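Local coordinates for protein nucleoporin NUP159 (Saccharomyces cerevisiae, PDB 1XIP) that serves in the nuclear pore complex, where its N-terminal beta-propeller domain tethers the helicase Dbp5 to the pore for mRNA export, at residues 87-99 with 102-114. Residues are numbered along the deposited sequence; the frame is centred on the assembly and turned at random.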
loop_
_atom_site.group_PDB
_atom_site.type_symbol
_atom_site.label_atom_id
_atom_site.label_comp_id
_atom_site.label_asym_id
_atom_site.label_seq_id
_atom_site.Cartn_x
_atom_site.Cartn_y
_atom_site.Cartn_z
ATOM N N ILE A 87 -11.881 12.764 -12.100
ATOM C CA ILE A 87 -12.287 12.778 -10.698
ATOM C C ILE A 87 -11.114 13.303 -9.863
ATOM O O ILE A 87 -10.081 12.639 -9.743
ATOM C CB ILE A 87 -12.716 11.375 -10.197
ATOM C CG1 ILE A 87 -13.448 10.599 -11.293
ATOM C CG2 ILE A 87 -13.596 11.504 -8.948
ATOM C CD1 ILE A 87 -13.668 9.124 -11.001
ATOM N N PRO A 88 -11.278 14.500 -9.306
ATOM C CA PRO A 88 -10.210 15.191 -8.559
ATOM C C PRO A 88 -9.492 14.418 -7.420
ATOM O O PRO A 88 -8.242 14.291 -7.438
ATOM C CB PRO A 88 -10.932 16.428 -8.001
ATOM C CG PRO A 88 -12.027 16.679 -8.989
ATOM C CD PRO A 88 -12.502 15.317 -9.393
ATOM N N ASP A 89 -10.227 13.928 -6.437
ATOM C CA ASP A 89 -9.555 13.534 -5.195
ATOM C C ASP A 89 -9.443 12.024 -4.964
ATOM O O ASP A 89 -9.767 11.551 -3.887
ATOM C CB ASP A 89 -10.282 14.191 -4.005
ATOM C CG ASP A 89 -9.327 14.854 -3.007
ATOM O OD1 ASP A 89 -8.568 15.792 -3.412
ATOM O OD2 ASP A 89 -9.301 14.519 -1.790
ATOM N N VAL A 90 -8.984 11.248 -5.937
ATOM C CA VAL A 90 -9.062 9.801 -5.712
ATOM C C VAL A 90 -7.913 9.177 -4.949
ATOM O O VAL A 90 -6.742 9.506 -5.177
ATOM C CB VAL A 90 -9.557 8.935 -6.939
ATOM C CG1 VAL A 90 -9.738 9.763 -8.173
ATOM C CG2 VAL A 90 -8.670 7.716 -7.167
ATOM N N ILE A 91 -8.274 8.293 -4.020
ATOM C CA ILE A 91 -7.325 7.711 -3.087
ATOM C C ILE A 91 -7.343 6.197 -3.142
ATOM O O ILE A 91 -6.482 5.537 -2.561
ATOM C CB ILE A 91 -7.600 8.229 -1.657
ATOM C CG1 ILE A 91 -9.008 7.856 -1.187
ATOM C CG2 ILE A 91 -7.438 9.739 -1.605
ATOM C CD1 ILE A 91 -9.133 7.770 0.307
ATOM N N PHE A 92 -8.315 5.649 -3.867
ATOM C CA PHE A 92 -8.589 4.225 -3.823
ATOM C C PHE A 92 -9.298 3.740 -5.068
ATOM O O PHE A 92 -10.302 4.281 -5.479
ATOM C CB PHE A 92 -9.429 3.866 -2.590
ATOM C CG PHE A 92 -9.775 2.413 -2.505
ATOM C CD1 PHE A 92 -8.915 1.516 -1.870
ATOM C CD2 PHE A 92 -10.947 1.922 -3.077
ATOM C CE1 PHE A 92 -9.221 0.158 -1.786
ATOM C CE2 PHE A 92 -11.263 0.556 -2.993
ATOM C CZ PHE A 92 -10.395 -0.322 -2.336
ATOM N N VAL A 93 -8.787 2.655 -5.617
ATOM C CA VAL A 93 -9.214 2.140 -6.901
ATOM C C VAL A 93 -9.046 0.621 -6.802
ATOM O O VAL A 93 -8.066 0.154 -6.211
ATOM C CB VAL A 93 -8.345 2.785 -8.002
ATOM C CG1 VAL A 93 -7.451 1.773 -8.731
ATOM C CG2 VAL A 93 -9.180 3.631 -8.928
ATOM N N CYS A 94 -10.010 -0.148 -7.315
ATOM C CA CYS A 94 -9.948 -1.606 -7.185
ATOM C C CYS A 94 -11.075 -2.379 -7.868
ATOM O O CYS A 94 -12.208 -1.908 -7.916
ATOM C CB CYS A 94 -9.868 -2.002 -5.706
ATOM S SG CYS A 94 -11.418 -2.511 -4.952
ATOM N N PHE A 95 -10.763 -3.585 -8.357
ATOM C CA PHE A 95 -11.764 -4.450 -8.978
ATOM C C PHE A 95 -12.491 -5.260 -7.935
ATOM O O PHE A 95 -11.883 -5.734 -6.988
ATOM C CB PHE A 95 -11.135 -5.391 -10.002
ATOM C CG PHE A 95 -10.525 -4.691 -11.178
ATOM C CD1 PHE A 95 -9.169 -4.362 -11.186
ATOM C CD2 PHE A 95 -11.290 -4.360 -12.270
ATOM C CE1 PHE A 95 -8.596 -3.713 -12.268
ATOM C CE2 PHE A 95 -10.732 -3.716 -13.360
ATOM C CZ PHE A 95 -9.373 -3.392 -13.361
ATOM N N HIS A 96 -13.798 -5.429 -8.126
ATOM C CA HIS A 96 -14.637 -6.206 -7.220
ATOM C C HIS A 96 -15.779 -6.834 -8.004
ATOM O O HIS A 96 -16.679 -6.137 -8.457
ATOM C CB HIS A 96 -15.206 -5.310 -6.110
ATOM C CG HIS A 96 -16.176 -6.013 -5.201
ATOM N ND1 HIS A 96 -17.540 -5.792 -5.249
ATOM C CD2 HIS A 96 -15.979 -6.937 -4.224
ATOM C CE1 HIS A 96 -18.137 -6.540 -4.332
ATOM N NE2 HIS A 96 -17.213 -7.243 -3.697
ATOM N N GLY A 97 -15.759 -8.149 -8.158
ATOM C CA GLY A 97 -16.759 -8.795 -8.980
ATOM C C GLY A 97 -16.691 -8.201 -10.370
ATOM O O GLY A 97 -15.609 -8.070 -10.937
ATOM N N ASP A 98 -17.830 -7.797 -10.912
ATOM C CA ASP A 98 -17.837 -7.184 -12.237
ATOM C C ASP A 98 -17.872 -5.647 -12.199
ATOM O O ASP A 98 -18.395 -5.011 -13.097
ATOM C CB ASP A 98 -18.986 -7.750 -13.067
ATOM C CG ASP A 98 -18.640 -9.109 -13.693
ATOM O OD1 ASP A 98 -18.635 -10.138 -12.960
ATOM O OD2 ASP A 98 -18.352 -9.236 -14.912
ATOM N N GLN A 99 -17.286 -5.076 -11.155
ATOM C CA GLN A 99 -17.325 -3.646 -10.915
ATOM C C GLN A 99 -15.939 -3.105 -10.614
ATOM O O GLN A 99 -15.022 -3.856 -10.294
ATOM C CB GLN A 99 -18.212 -3.356 -9.706
ATOM C CG GLN A 99 -19.692 -3.334 -9.982
ATOM C CD GLN A 99 -20.504 -3.091 -8.712
ATOM O OE1 GLN A 99 -19.973 -3.158 -7.584
ATOM N NE2 GLN A 99 -21.792 -2.805 -8.888
ATOM N N VAL A 102 -14.203 3.143 -6.939
ATOM C CA VAL A 102 -13.357 4.315 -6.904
ATOM C C VAL A 102 -13.773 5.142 -5.700
ATOM O O VAL A 102 -14.942 5.436 -5.515
ATOM C CB VAL A 102 -13.502 5.146 -8.164
ATOM C CG1 VAL A 102 -12.785 6.501 -8.002
ATOM C CG2 VAL A 102 -12.962 4.384 -9.392
ATOM N N SER A 103 -12.806 5.524 -4.889
ATOM C CA SER A 103 -13.104 6.321 -3.730
ATOM C C SER A 103 -12.266 7.575 -3.708
ATOM O O SER A 103 -11.053 7.530 -3.942
ATOM C CB SER A 103 -12.841 5.516 -2.481
ATOM O OG SER A 103 -13.444 6.129 -1.374
ATOM N N THR A 104 -12.923 8.702 -3.465
ATOM C CA THR A 104 -12.227 9.913 -3.033
ATOM C C THR A 104 -12.220 9.940 -1.502
ATOM O O THR A 104 -12.601 8.966 -0.846
ATOM C CB THR A 104 -12.924 11.210 -3.570
ATOM O OG1 THR A 104 -14.217 11.356 -2.959
ATOM C CG2 THR A 104 -13.213 11.137 -5.076
ATOM N N ARG A 105 -11.819 11.069 -0.939
ATOM C CA ARG A 105 -11.863 11.253 0.496
ATOM C C ARG A 105 -13.311 11.342 1.004
ATOM O O ARG A 105 -13.599 10.983 2.163
ATOM C CB ARG A 105 -11.063 12.497 0.889
ATOM C CG ARG A 105 -9.612 12.196 1.278
ATOM C CD ARG A 105 -8.608 13.285 0.925
ATOM N NE ARG A 105 -8.506 14.378 1.915
ATOM C CZ ARG A 105 -8.402 14.230 3.259
ATOM N NH1 ARG A 105 -8.420 13.020 3.834
ATOM N NH2 ARG A 105 -8.296 15.302 4.036
ATOM N N ASN A 106 -14.222 11.785 0.132
ATOM C CA ASN A 106 -15.574 12.147 0.562
ATOM C C ASN A 106 -16.705 11.232 0.113
ATOM O O ASN A 106 -17.800 11.270 0.705
ATOM C CB ASN A 106 -15.872 13.589 0.177
ATOM C CG ASN A 106 -14.842 14.543 0.725
ATOM O OD1 ASN A 106 -14.836 14.849 1.915
ATOM N ND2 ASN A 106 -13.914 14.981 -0.137
ATOM N N ALA A 107 -16.437 10.405 -0.900
ATOM C CA ALA A 107 -17.441 9.504 -1.459
ATOM C C ALA A 107 -16.844 8.285 -2.159
ATOM O O ALA A 107 -15.705 8.314 -2.603
ATOM C CB ALA A 107 -18.369 10.273 -2.417
ATOM N N LEU A 108 -17.640 7.222 -2.255
ATOM C CA LEU A 108 -17.278 5.970 -2.919
ATOM C C LEU A 108 -18.108 5.821 -4.191
ATOM O O LEU A 108 -19.304 6.141 -4.187
ATOM C CB LEU A 108 -17.603 4.811 -1.983
ATOM C CG LEU A 108 -16.890 3.449 -1.993
ATOM C CD1 LEU A 108 -17.920 2.319 -1.832
ATOM C CD2 LEU A 108 -16.006 3.197 -3.201
ATOM N N TYR A 109 -17.500 5.324 -5.269
ATOM C CA TYR A 109 -18.187 5.217 -6.568
ATOM C C TYR A 109 -18.000 3.858 -7.181
ATOM O O TYR A 109 -16.987 3.200 -6.939
ATOM C CB TYR A 109 -17.680 6.270 -7.568
ATOM C CG TYR A 109 -17.807 7.673 -7.077
ATOM C CD1 TYR A 109 -19.042 8.326 -7.091
ATOM C CD2 TYR A 109 -16.697 8.357 -6.572
ATOM C CE1 TYR A 109 -19.174 9.622 -6.618
ATOM C CE2 TYR A 109 -16.818 9.662 -6.100
ATOM C CZ TYR A 109 -18.062 10.281 -6.126
ATOM O OH TYR A 109 -18.197 11.557 -5.664
ATOM N N SER A 110 -18.971 3.467 -8.005
ATOM C CA SER A 110 -18.966 2.188 -8.710
ATOM C C SER A 110 -19.064 2.374 -10.215
ATOM O O SER A 110 -19.953 3.087 -10.700
ATOM C CB SER A 110 -20.169 1.377 -8.278
ATOM O OG SER A 110 -19.762 0.133 -7.766
ATOM N N LEU A 111 -18.183 1.717 -10.958
ATOM C CA LEU A 111 -18.342 1.634 -12.406
ATOM C C LEU A 111 -18.663 0.201 -12.822
ATOM O O LEU A 111 -17.984 -0.737 -12.430
ATOM C CB LEU A 111 -17.097 2.148 -13.128
ATOM C CG LEU A 111 -16.943 1.781 -14.602
ATOM C CD1 LEU A 111 -17.763 2.713 -15.468
ATOM C CD2 LEU A 111 -15.484 1.825 -14.989
ATOM N N ASP A 112 -19.709 0.042 -13.607
ATOM C CA ASP A 112 -20.161 -1.263 -14.017
ATOM C C ASP A 112 -19.333 -1.677 -15.216
ATOM O O ASP A 112 -19.302 -0.974 -16.207
ATOM C CB ASP A 112 -21.635 -1.163 -14.380
ATOM C CG ASP A 112 -22.317 -2.511 -14.492
ATOM O OD1 ASP A 112 -21.628 -3.568 -14.592
ATOM O OD2 ASP A 112 -23.565 -2.601 -14.501
ATOM N N LEU A 113 -18.648 -2.809 -15.129
ATOM C CA LEU A 113 -17.652 -3.153 -16.147
ATOM C C LEU A 113 -18.291 -3.709 -17.391
ATOM O O LEU A 113 -17.632 -3.837 -18.420
ATOM C CB LEU A 113 -16.604 -4.132 -15.616
ATOM C CG LEU A 113 -15.496 -3.563 -14.726
ATOM C CD1 LEU A 113 -14.878 -4.679 -13.926
ATOM C CD2 LEU A 113 -14.432 -2.842 -15.539
ATOM N N GLU A 114 -19.575 -4.039 -17.296
ATOM C CA GLU A 114 -20.312 -4.542 -18.446
ATOM C C GLU A 114 -21.252 -3.505 -19.078
ATOM O O GLU A 114 -21.720 -3.691 -20.205
ATOM C CB GLU A 114 -21.046 -5.836 -18.088
ATOM C CG GLU A 114 -20.241 -7.087 -18.438
ATOM C CD GLU A 114 -20.678 -8.322 -17.662
ATOM O OE1 GLU A 114 -21.869 -8.725 -17.766
ATOM O OE2 GLU A 114 -19.828 -8.903 -16.954
#
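Val102 and Val93 sit side by side on one face of the sheet, their CG2 methyls 3.9 Å apart, while the other branch of Val102, CG1, reaches Ile87 CD1 and Val90 CB. On the opposite face Ser103 CB packs against Phe92 CB at 3.8 Å, and Ser103 OG, anti to its own backbone N, reaches forward to donate to a lone pair of Thr104 O, in the carbonyl plane. Ser103 O takes a nearly straight bond from Ile91 N (2.9 Å, 177°) and a weak, bent one from Phe92 N, a classic beta bulge; Ser103 N answers Phe92 O. Strands 90-96, 99-104 and 107-112 are successive antiparallel strands of one four-stranded propeller blade, the first two joined by the type II' turn His96-Gln99. Val53 of the preceding blade touches Val93, and Leu132 of the following one touches Phe92. Thr104 holds OG1 between its backbone N and carbonyl carbon (chi1 67°), where it accepts from Asn106 N and Ala107 N, and its CG2 meets Ile87 CG2 at 3.9 Å. A valine here would probably leave both turn amides without their acceptor and the 104-107 turn less firmly fixed. Asp89 OD2 lies at the edge of the Arg105 guanidinium in a long salt bridge, 3.8 Å from NE. At the far end Leu113 CD1 abuts the Phe95 ring edge in plane, and Leu113 N donates to Asp98 O (3.0 Å).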